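Local coordinates for protein FACT complex subunit (Chaetomium thermophilum var. thermophilum, PDB 4KHB) that probably acts within the FACT histone chaperone to reorganize nucleosomes, its PH-like Spt16D domain pairing here with the Pob3 N-terminal domain, at residues Q17-P20 with K21-D24; L38-G42 with R43-F47; F98-D102 with G103-A107. All coordinates share one frame; numbering follows the deposited sequence.

Contact 1 (Q17-P20 with K21-D24)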
ATOM      1  N   GLN A  17     -13.567 -10.424  -2.024  1.00 28.85           N
ATOM      2  CA  GLN A  17     -14.681  -9.484  -2.077  1.00 28.24           C
ATOM      3  C   GLN A  17     -14.259  -8.143  -2.659  1.00 26.76           C
ATOM      4  O   GLN A  17     -15.091  -7.261  -2.865  1.00 31.48           O
ATOM      5  CB  GLN A  17     -15.297  -9.270  -0.692  1.00 30.07           C
ATOM      6  CG  GLN A  17     -15.241 -10.469   0.226  1.00 28.63           C
ATOM      7  CD  GLN A  17     -15.834 -10.170   1.589  1.00 28.28           C
ATOM      8  OE1 GLN A  17     -15.136  -9.717   2.493  1.00 25.34           O
ATOM      9  NE2 GLN A  17     -17.126 -10.423   1.742  1.00 37.57           N
ATOM     10  N   LEU A  18     -12.962  -7.989  -2.907  1.00 26.02           N
ATOM     11  CA  LEU A  18     -12.451  -6.780  -3.538  1.00 28.18           C
ATOM     12  C   LEU A  18     -12.885  -6.743  -5.002  1.00 30.62           C
ATOM     13  O   LEU A  18     -12.865  -7.769  -5.685  1.00 30.56           O
ATOM     14  CB  LEU A  18     -10.926  -6.706  -3.410  1.00 21.48           C
ATOM     15  CG  LEU A  18     -10.422  -6.288  -2.025  1.00 25.78           C
ATOM     16  CD1 LEU A  18      -8.947  -6.617  -1.821  1.00 27.05           C
ATOM     17  CD2 LEU A  18     -10.672  -4.808  -1.812  1.00 25.79           C
ATOM     18  N   PRO A  19     -13.290  -5.556  -5.484  1.00 29.37           N
ATOM     19  CA  PRO A  19     -13.706  -5.367  -6.882  1.00 24.72           C
ATOM     20  C   PRO A  19     -12.575  -5.728  -7.843  1.00 25.53           C
ATOM     21  O   PRO A  19     -11.437  -5.329  -7.608  1.00 25.14           O
ATOM     22  CB  PRO A  19     -14.018  -3.868  -6.971  1.00 21.93           C
ATOM     23  CG  PRO A  19     -14.063  -3.357  -5.573  1.00 22.05           C
ATOM     24  CD  PRO A  19     -13.365  -4.322  -4.681  1.00 22.87           C
ATOM     25  N   PRO A  20     -12.883  -6.493  -8.905  1.00 36.62           N
ATOM     26  CA  PRO A  20     -11.861  -7.057  -9.798  1.00 28.99           C
ATOM     27  C   PRO A  20     -10.945  -6.030 -10.465  1.00 30.64           C
ATOM     28  O   PRO A  20      -9.810  -6.375 -10.803  1.00 35.26           O
ATOM     29  CB  PRO A  20     -12.695  -7.788 -10.859  1.00 30.68           C
ATOM     30  CG  PRO A  20     -13.951  -8.145 -10.151  1.00 29.79           C
ATOM     31  CD  PRO A  20     -14.232  -6.968  -9.257  1.00 29.07           C
ATOM     32  N   LYS A  21     -11.417  -4.800 -10.650  1.00 28.69           N
ATOM     33  CA  LYS A  21     -10.607  -3.765 -11.287  1.00 33.43           C
ATOM     34  C   LYS A  21      -9.504  -3.252 -10.363  1.00 37.32           C
ATOM     35  O   LYS A  21      -8.697  -2.405 -10.755  1.00 35.66           O
ATOM     36  CB  LYS A  21     -11.473  -2.602 -11.778  1.00 34.86           C
ATOM     37  CG  LYS A  21     -12.359  -2.923 -12.965  1.00 49.26           C
ATOM     38  CD  LYS A  21     -12.950  -1.642 -13.527  1.00 58.62           C
ATOM     39  CE  LYS A  21     -13.614  -1.882 -14.865  1.00 59.70           C
ATOM     40  NZ  LYS A  21     -13.010  -0.976 -15.881  1.00 57.36           N
ATOM     41  N   VAL A  22      -9.483  -3.761  -9.134  1.00 32.37           N
ATOM     42  CA  VAL A  22      -8.395  -3.507  -8.194  1.00 29.84           C
ATOM     43  C   VAL A  22      -7.029  -3.879  -8.777  1.00 30.40           C
ATOM     44  O   VAL A  22      -6.019  -3.234  -8.483  1.00 28.78           O
ATOM     45  CB  VAL A  22      -8.651  -4.265  -6.860  1.00 23.43           C
ATOM     46  CG1 VAL A  22      -7.396  -4.952  -6.349  1.00 29.95           C
ATOM     47  CG2 VAL A  22      -9.250  -3.338  -5.812  1.00 20.71           C
ATOM     48  N   ARG A  23      -7.007  -4.902  -9.627  1.00 33.10           N
ATOM     49  CA  ARG A  23      -5.756  -5.399 -10.192  1.00 34.47           C
ATOM     50  C   ARG A  23      -5.043  -4.418 -11.121  1.00 37.82           C
ATOM     51  O   ARG A  23      -3.903  -4.661 -11.522  1.00 38.71           O
ATOM     52  CB  ARG A  23      -5.983  -6.724 -10.923  1.00 33.56           C
ATOM     53  CG  ARG A  23      -6.791  -6.645 -12.208  1.00 41.68           C
ATOM     54  CD  ARG A  23      -6.743  -8.003 -12.898  1.00 52.22           C
ATOM     55  NE  ARG A  23      -7.520  -9.002 -12.169  1.00 65.88           N
ATOM     56  CZ  ARG A  23      -7.860 -10.193 -12.652  1.00 69.39           C
ATOM     57  NH1 ARG A  23      -8.567 -11.034 -11.910  1.00 68.72           N
ATOM     58  NH2 ARG A  23      -7.475 -10.552 -13.868  1.00 66.81           N
ATOM     59  N   ASP A  24      -5.709  -3.322 -11.468  1.00 32.81           N
ATOM     60  CA  ASP A  24      -5.125  -2.332 -12.365  1.00 31.31           C
ATOM     61  C   ASP A  24      -4.390  -1.248 -11.581  1.00 36.12           C
ATOM     62  O   ASP A  24      -3.883  -0.287 -12.167  1.00 36.71           O
ATOM     63  CB  ASP A  24      -6.202  -1.707 -13.261  1.00 38.35           C
ATOM     64  CG  ASP A  24      -6.817  -2.709 -14.229  1.00 46.84           C
ATOM     65  OD1 ASP A  24      -6.077  -3.562 -14.762  1.00 40.44           O
ATOM     66  OD2 ASP A  24      -8.044  -2.637 -14.460  1.00 42.53           O
TER
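A short 3-10 turn forms where Pro19 and Pro20 lead into Lys21, Val22 and Arg23, in the surface loop ahead of strand 28-30 of this PH-like domain. The main bond runs from Val22 N to Pro19 O, 2.9 Å, three residues back as 3-10 geometry requires. The donor stands above the carbonyl plane, 37° out of it. One residue on, Arg23 N reaches Pro20 O only weakly, at 3.4 Å. Within the second half of the turn, Asp24 N bonds Lys21 O.

Side chains add a thin apolar layer. Val22 turns its CG2 branch back along the chain. Val22 CG2 sits 4.4 Å from Pro19 CD and 4.5 Å from Leu18 CB, so both touches are light. Pro19 also touches Tyr12, Val28 and Asp30. Arg23 CG lies between its own backbone N and carbonyl carbon (chi1 69°), which brings Arg23 CG to 3.3 Å from Pro20 O.

Neither proline nitrogen carries a hydrogen, so the backbones of both residues can serve the turn only as acceptors. Their carbonyls do that work, and their rings restrict the backbone leading into it. The turn therefore rests on backbone bonds more than on side-chain packing, and no side-chain charge pairs across it.

Contact 2 (L38-G42 with R43-F47); sequences LPIMG and RPVPF
Leu38, Ile40, Val45 and Phe47 form an apolar patch on a tight beta hairpin made by strands 35-40 and 43-48. Leu38 CD1 meets the ring of Phe47 at CD2, 3.5 Å away, and the two side chains cross at about a right angle. Ile40 CD1 lies near the plane of the same ring, at its edge, 4.4 Å from Phe47 CE2. The CD1 methyl of Ile40 also packs on Val45 CG2 at 4.0 Å. With CG1 of Val45 anti to the backbone N (chi1 -177°), CG2 is placed beside that N, where it meets this methyl. Around this patch lie Leu96 and Phe70 of the same chain, and Phe130 and Ala129 of the POB3N chain.

Pro39 and Pro44 face the other way as a non-hydrogen-bonded pair. Leu38 and Val45 are bonded both ways, N to O, each at 2.7 Å. Further along, Ile40 N gives a nearly straight bond to Arg43 O.

Met41 and Gly42 make the turn, with backbone angles of type I'. A CB on Gly42 would collide with the carbonyl O of Met41. At the polar end, Arg43 extends away from the hairpin. Its NH1 bonds Arg56 O and its NH2 bonds Ser55 OG, both of the POB3N chain. The turn closes with Arg43 N to Ile40 O, 3.1 Å, the donor standing 68° out of the carbonyl plane.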
ATOM      1  N   LEU A  38      -7.976   2.460  -2.373  1.00 10.24           N
ATOM      2  CA  LEU A  38      -6.871   3.286  -2.829  1.00 11.55           C
ATOM      3  C   LEU A  38      -5.612   2.455  -3.046  1.00 13.48           C
ATOM      4  O   LEU A  38      -5.256   1.620  -2.212  1.00 10.51           O
ATOM      5  CB  LEU A  38      -6.614   4.420  -1.833  1.00  8.15           C
ATOM      6  CG  LEU A  38      -7.885   5.190  -1.465  1.00 16.41           C
ATOM      7  CD1 LEU A  38      -7.634   6.241  -0.399  1.00 10.16           C
ATOM      8  CD2 LEU A  38      -8.482   5.825  -2.707  1.00 15.57           C
ATOM      9  N   PRO A  39      -4.933   2.686  -4.177  1.00 13.91           N
ATOM     10  CA  PRO A  39      -3.720   1.945  -4.529  1.00 13.87           C
ATOM     11  C   PRO A  39      -2.492   2.518  -3.827  1.00 12.18           C
ATOM     12  O   PRO A  39      -2.045   3.618  -4.155  1.00 12.22           O
ATOM     13  CB  PRO A  39      -3.622   2.149  -6.043  1.00 16.71           C
ATOM     14  CG  PRO A  39      -4.277   3.477  -6.284  1.00 14.10           C
ATOM     15  CD  PRO A  39      -5.368   3.599  -5.253  1.00 17.12           C
ATOM     16  N   ILE A  40      -1.964   1.779  -2.858  1.00 13.28           N
ATOM     17  CA  ILE A  40      -0.799   2.236  -2.112  1.00 12.02           C
ATOM     18  C   ILE A  40       0.341   1.226  -2.187  1.00 10.52           C
ATOM     19  O   ILE A  40       0.287   0.158  -1.567  1.00 12.66           O
ATOM     20  CB  ILE A  40      -1.150   2.518  -0.633  1.00 10.49           C
ATOM     21  CG1 ILE A  40      -2.292   3.535  -0.543  1.00 10.78           C
ATOM     22  CG2 ILE A  40       0.065   3.033   0.126  1.00  6.61           C
ATOM     23  CD1 ILE A  40      -2.796   3.789   0.869  1.00  7.18           C
ATOM     24  N   MET A  41       1.368   1.581  -2.957  1.00 12.34           N
ATOM     25  CA  MET A  41       2.582   0.776  -3.100  1.00 10.97           C
ATOM     26  C   MET A  41       2.305  -0.651  -3.562  1.00 15.93           C
ATOM     27  O   MET A  41       2.911  -1.606  -3.069  1.00 14.47           O
ATOM     28  CB  MET A  41       3.385   0.782  -1.797  1.00  9.35           C
ATOM     29  CG  MET A  41       3.871   2.171  -1.405  1.00 11.97           C
ATOM     30  SD  MET A  41       5.097   2.825  -2.556  1.00 18.97           S
ATOM     31  CE  MET A  41       4.901   4.595  -2.321  1.00  5.29           C
ATOM     32  N   GLY A  42       1.388  -0.784  -4.516  1.00 15.07           N
ATOM     33  CA  GLY A  42       1.108  -2.072  -5.118  1.00 16.49           C
ATOM     34  C   GLY A  42       0.015  -2.821  -4.391  1.00 15.34           C
ATOM     35  O   GLY A  42      -0.253  -3.990  -4.679  1.00 15.27           O
ATOM     36  N   ARG A  43      -0.620  -2.145  -3.440  1.00 12.06           N
ATOM     37  CA  ARG A  43      -1.625  -2.783  -2.608  1.00 15.55           C
ATOM     38  C   ARG A  43      -2.919  -1.986  -2.630  1.00 11.69           C
ATOM     39  O   ARG A  43      -2.920  -0.775  -2.399  1.00 10.36           O
ATOM     40  CB  ARG A  43      -1.105  -2.929  -1.177  1.00 13.85           C
ATOM     41  CG  ARG A  43      -2.111  -3.506  -0.193  1.00 19.21           C
ATOM     42  CD  ARG A  43      -1.436  -3.889   1.116  1.00 14.33           C
ATOM     43  NE  ARG A  43      -0.303  -4.783   0.891  1.00 19.77           N
ATOM     44  CZ  ARG A  43      -0.411  -6.085   0.647  1.00 20.35           C
ATOM     45  NH1 ARG A  43      -1.605  -6.660   0.598  1.00 17.65           N
ATOM     46  NH2 ARG A  43       0.678  -6.817   0.452  1.00 12.50           N
ATOM     47  N   PRO A  44      -4.032  -2.674  -2.912  1.00 13.73           N
ATOM     48  CA  PRO A  44      -5.369  -2.078  -2.874  1.00 13.24           C
ATOM     49  C   PRO A  44      -5.848  -1.903  -1.442  1.00 12.05           C
ATOM     50  O   PRO A  44      -6.138  -2.895  -0.770  1.00 13.26           O
ATOM     51  CB  PRO A  44      -6.233  -3.115  -3.593  1.00 15.00           C
ATOM     52  CG  PRO A  44      -5.501  -4.415  -3.411  1.00 18.44           C
ATOM     53  CD  PRO A  44      -4.046  -4.075  -3.370  1.00 17.24           C
ATOM     54  N   VAL A  45      -5.942  -0.659  -0.982  1.00  8.39           N
ATOM     55  CA  VAL A  45      -6.293  -0.405   0.409  1.00  8.65           C
ATOM     56  C   VAL A  45      -7.687   0.193   0.539  1.00  9.04           C
ATOM     57  O   VAL A  45      -7.958   1.275   0.017  1.00  7.77           O
ATOM     58  CB  VAL A  45      -5.271   0.521   1.089  1.00  9.30           C
ATOM     59  CG1 VAL A  45      -5.620   0.699   2.557  1.00  5.80           C
ATOM     60  CG2 VAL A  45      -3.868  -0.042   0.937  1.00 13.17           C
ATOM     61  N   PRO A  46      -8.578  -0.518   1.246  1.00  9.52           N
ATOM     62  CA  PRO A  46      -9.959  -0.076   1.459  1.00 10.95           C
ATOM     63  C   PRO A  46     -10.053   1.019   2.511  1.00 11.50           C
ATOM     64  O   PRO A  46      -9.355   0.955   3.523  1.00  7.85           O
ATOM     65  CB  PRO A  46     -10.664  -1.343   1.977  1.00  7.11           C
ATOM     66  CG  PRO A  46      -9.710  -2.477   1.723  1.00  9.10           C
ATOM     67  CD  PRO A  46      -8.347  -1.876   1.769  1.00  8.62           C
ATOM     68  N   PHE A  47     -10.903   2.011   2.266  1.00  9.70           N
ATOM     69  CA  PHE A  47     -11.260   2.987   3.286  1.00 12.07           C
ATOM     70  C   PHE A  47     -12.772   3.174   3.272  1.00 10.53           C
ATOM     71  O   PHE A  47     -13.358   3.521   2.243  1.00 10.81           O
ATOM     72  CB  PHE A  47     -10.543   4.318   3.049  1.00  9.95           C
ATOM     73  CG  PHE A  47      -9.069   4.277   3.348  1.00 13.27           C
ATOM     74  CD1 PHE A  47      -8.609   4.439   4.650  1.00 10.86           C
ATOM     75  CD2 PHE A  47      -8.142   4.079   2.333  1.00 10.32           C
ATOM     76  CE1 PHE A  47      -7.250   4.406   4.935  1.00 10.99           C
ATOM     77  CE2 PHE A  47      -6.782   4.046   2.610  1.00  7.83           C
ATOM     78  CZ  PHE A  47      -6.337   4.208   3.913  1.00  9.77           C
TER

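Contact 3 (F98-D102 with G103-A107); sequences FRSTD and GDRYA
The ring of Tyr106 packs obliquely against Ser100, with Tyr106 CZ 3.4 Å from Ser100 CB. Tyr106 OH also comes within 3.5 Å of Phe98 CB, and it bonds Asp176 of the POB3N chain. The ring thus spans from the first turn of the helix to the end of strand 91-100.

Asp102 and Arg105 form a salt bridge across the corner. Arg105 comes side-on and gives two nitrogens to one oxygen: NE lies 2.9 Å and NH2 3.1 Å from Asp102 OD2. Asp102 OD2 receives NE on its anti lone pair. The carboxylate and guanidinium planes stand 66° apart. A bend at chi3 (59°) folds the arginine back to reach it. Asp102 OD2 also pairs with Arg175, and Arg105 NH2 with Asp176, both of the POB3N chain. Replacing Arg105 by alanine is likely to leave Asp102 with one positive partner fewer, and Asp176 of the POB3N chain without this salt bridge.

Ser100 OG accepts from Asp102 N, 3.1 Å, in an ST turn. Tyr106 N then bonds Asp102 O, 3.2 Å, as the first full helical turn. This strand-to-helix corner fits the PH-like fold, in which the last strand passes into the C-terminal helix.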
ATOM      1  N   PHE A  98      -3.478  12.116  -4.490  1.00 16.95           N
ATOM      2  CA  PHE A  98      -3.063  11.474  -5.729  1.00 22.33           C
ATOM      3  C   PHE A  98      -3.019  12.507  -6.843  1.00 21.07           C
ATOM      4  O   PHE A  98      -3.654  13.562  -6.749  1.00 20.38           O
ATOM      5  CB  PHE A  98      -4.023  10.351  -6.130  1.00 19.34           C
ATOM      6  CG  PHE A  98      -4.021   9.172  -5.202  1.00 13.03           C
ATOM      7  CD1 PHE A  98      -4.898   9.106  -4.131  1.00 12.05           C
ATOM      8  CD2 PHE A  98      -3.155   8.109  -5.424  1.00 19.69           C
ATOM      9  CE1 PHE A  98      -4.899   8.010  -3.287  1.00 13.25           C
ATOM     10  CE2 PHE A  98      -3.149   7.010  -4.585  1.00 12.15           C
ATOM     11  CZ  PHE A  98      -4.024   6.961  -3.513  1.00 13.27           C
ATOM     12  N   ARG A  99      -2.264  12.202  -7.894  1.00 22.75           N
ATOM     13  CA  ARG A  99      -2.233  13.052  -9.075  1.00 18.28           C
ATOM     14  C   ARG A  99      -2.434  12.213 -10.332  1.00 26.99           C
ATOM     15  O   ARG A  99      -1.995  11.059 -10.398  1.00 21.20           O
ATOM     16  CB  ARG A  99      -0.931  13.861  -9.156  1.00 19.69           C
ATOM     17  CG  ARG A  99       0.272  13.069  -9.639  1.00 23.68           C
ATOM     18  CD  ARG A  99       1.444  13.980  -9.959  1.00 20.46           C
ATOM     19  NE  ARG A  99       2.455  13.285 -10.749  1.00 27.07           N
ATOM     20  CZ  ARG A  99       3.550  13.859 -11.233  1.00 30.75           C
ATOM     21  NH1 ARG A  99       3.786  15.144 -11.009  1.00 32.67           N
ATOM     22  NH2 ARG A  99       4.407  13.148 -11.949  1.00 29.57           N
ATOM     23  N   SER A 100      -3.114  12.788 -11.317  1.00 26.29           N
ATOM     24  CA  SER A 100      -3.289  12.134 -12.609  1.00 24.58           C
ATOM     25  C   SER A 100      -3.528  13.160 -13.708  1.00 27.70           C
ATOM     26  O   SER A 100      -3.738  14.344 -13.432  1.00 29.27           O
ATOM     27  CB  SER A 100      -4.450  11.137 -12.556  1.00 24.51           C
ATOM     28  OG  SER A 100      -4.741  10.623 -13.842  1.00 36.86           O
ATOM     29  N   THR A 101      -3.489  12.703 -14.955  1.00 34.03           N
ATOM     30  CA  THR A 101      -3.772  13.565 -16.097  1.00 36.79           C
ATOM     31  C   THR A 101      -5.248  13.513 -16.492  1.00 34.92           C
ATOM     32  O   THR A 101      -5.726  14.357 -17.253  1.00 41.49           O
ATOM     33  CB  THR A 101      -2.878  13.222 -17.312  1.00 31.83           C
ATOM     34  OG1 THR A 101      -3.005  11.829 -17.629  1.00 40.20           O
ATOM     35  CG2 THR A 101      -1.420  13.530 -16.996  1.00 25.97           C
ATOM     36  N   ASP A 102      -5.966  12.523 -15.965  1.00 33.40           N
ATOM     37  CA  ASP A 102      -7.395  12.385 -16.243  1.00 35.57           C
ATOM     38  C   ASP A 102      -8.202  13.331 -15.358  1.00 33.26           C
ATOM     39  O   ASP A 102      -8.682  12.941 -14.292  1.00 34.99           O
ATOM     40  CB  ASP A 102      -7.861  10.936 -16.036  1.00 39.75           C
ATOM     41  CG  ASP A 102      -6.869   9.917 -16.570  1.00 43.98           C
ATOM     42  OD1 ASP A 102      -6.096  10.259 -17.489  1.00 54.34           O
ATOM     43  OD2 ASP A 102      -6.870   8.771 -16.072  1.00 46.88           O
ATOM     44  N   GLY A 103      -8.338  14.578 -15.805  1.00 31.55           N
ATOM     45  CA  GLY A 103      -9.071  15.586 -15.059  1.00 34.68           C
ATOM     46  C   GLY A 103     -10.547  15.295 -14.878  1.00 40.60           C
ATOM     47  O   GLY A 103     -11.126  15.615 -13.837  1.00 39.99           O
ATOM     48  N   ASP A 104     -11.159  14.691 -15.891  1.00 34.59           N
ATOM     49  CA  ASP A 104     -12.580  14.364 -15.836  1.00 40.34           C
ATOM     50  C   ASP A 104     -12.854  13.160 -14.943  1.00 39.84           C
ATOM     51  O   ASP A 104     -13.890  13.094 -14.282  1.00 35.93           O
ATOM     52  CB  ASP A 104     -13.144  14.131 -17.241  1.00 47.07           C
ATOM     53  CG  ASP A 104     -13.333  15.421 -18.017  1.00 55.23           C
ATOM     54  OD1 ASP A 104     -12.801  16.466 -17.589  1.00 56.63           O
ATOM     55  OD2 ASP A 104     -14.021  15.384 -19.059  1.00 59.69           O
ATOM     56  N   ARG A 105     -11.927  12.208 -14.927  1.00 33.59           N
ATOM     57  CA  ARG A 105     -12.069  11.043 -14.062  1.00 33.91           C
ATOM     58  C   ARG A 105     -12.034  11.450 -12.592  1.00 28.56           C
ATOM     59  O   ARG A 105     -12.839  10.975 -11.795  1.00 27.04           O
ATOM     60  CB  ARG A 105     -10.986  10.001 -14.358  1.00 27.17           C
ATOM     61  CG  ARG A 105     -11.213   8.658 -13.669  1.00 31.15           C
ATOM     62  CD  ARG A 105     -10.321   7.568 -14.247  1.00 25.78           C
ATOM     63  NE  ARG A 105      -8.905   7.904 -14.131  1.00 34.34           N
ATOM     64  CZ  ARG A 105      -8.134   7.554 -13.106  1.00 34.03           C
ATOM     65  NH1 ARG A 105      -8.639   6.854 -12.101  1.00 23.86           N
ATOM     66  NH2 ARG A 105      -6.856   7.909 -13.085  1.00 36.49           N
ATOM     67  N   TYR A 106     -11.109  12.341 -12.240  1.00 23.31           N
ATOM     68  CA  TYR A 106     -10.980  12.796 -10.857  1.00 24.48           C
ATOM     69  C   TYR A 106     -12.169  13.653 -10.433  1.00 25.90           C
ATOM     70  O   TYR A 106     -12.538  13.681  -9.258  1.00 23.39           O
ATOM     71  CB  TYR A 106      -9.661  13.549 -10.640  1.00 23.76           C
ATOM     72  CG  TYR A 106      -8.482  12.650 -10.323  1.00 22.53           C
ATOM     73  CD1 TYR A 106      -8.602  11.267 -10.384  1.00 23.65           C
ATOM     74  CD2 TYR A 106      -7.260  13.184  -9.934  1.00 20.42           C
ATOM     75  CE1 TYR A 106      -7.536  10.443 -10.089  1.00 24.26           C
ATOM     76  CE2 TYR A 106      -6.184  12.364  -9.633  1.00 23.25           C
ATOM     77  CZ  TYR A 106      -6.331  10.995  -9.712  1.00 23.23           C
ATOM     78  OH  TYR A 106      -5.274  10.165  -9.419  1.00 17.40           O
ATOM     79  N   ALA A 107     -12.765  14.352 -11.394  1.00 27.98           N
ATOM     80  CA  ALA A 107     -13.951  15.151 -11.118  1.00 27.92           C
ATOM     81  C   ALA A 107     -15.124  14.236 -10.775  1.00 24.79           C
ATOM     82  O   ALA A 107     -15.913  14.535  -9.879  1.00 27.22           O
ATOM     83  CB  ALA A 107     -14.286  16.033 -12.309  1.00 22.54           C
TER

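Overall arrangement
From the N terminus, the chain first meets contact 1, a turn in the loop before strand 28-30. Contact 2 follows and closes the hairpin of strands 35-40 and 43-48. Contact 3 comes last, where strand 91-100 passes into helix 103-121. The three lie in series, with none nested or crossed. Contacts 1 and 2 have centres about 11 Å apart and touch through Val22 and Pro44. Contacts 2 and 3 have centres about 17 Å apart and meet where Phe98 packs on Leu38 and Pro39, joining the two sheets. Contacts 1 and 3 do not touch. Contacts 2 and 3 both also reach the POB3N chain.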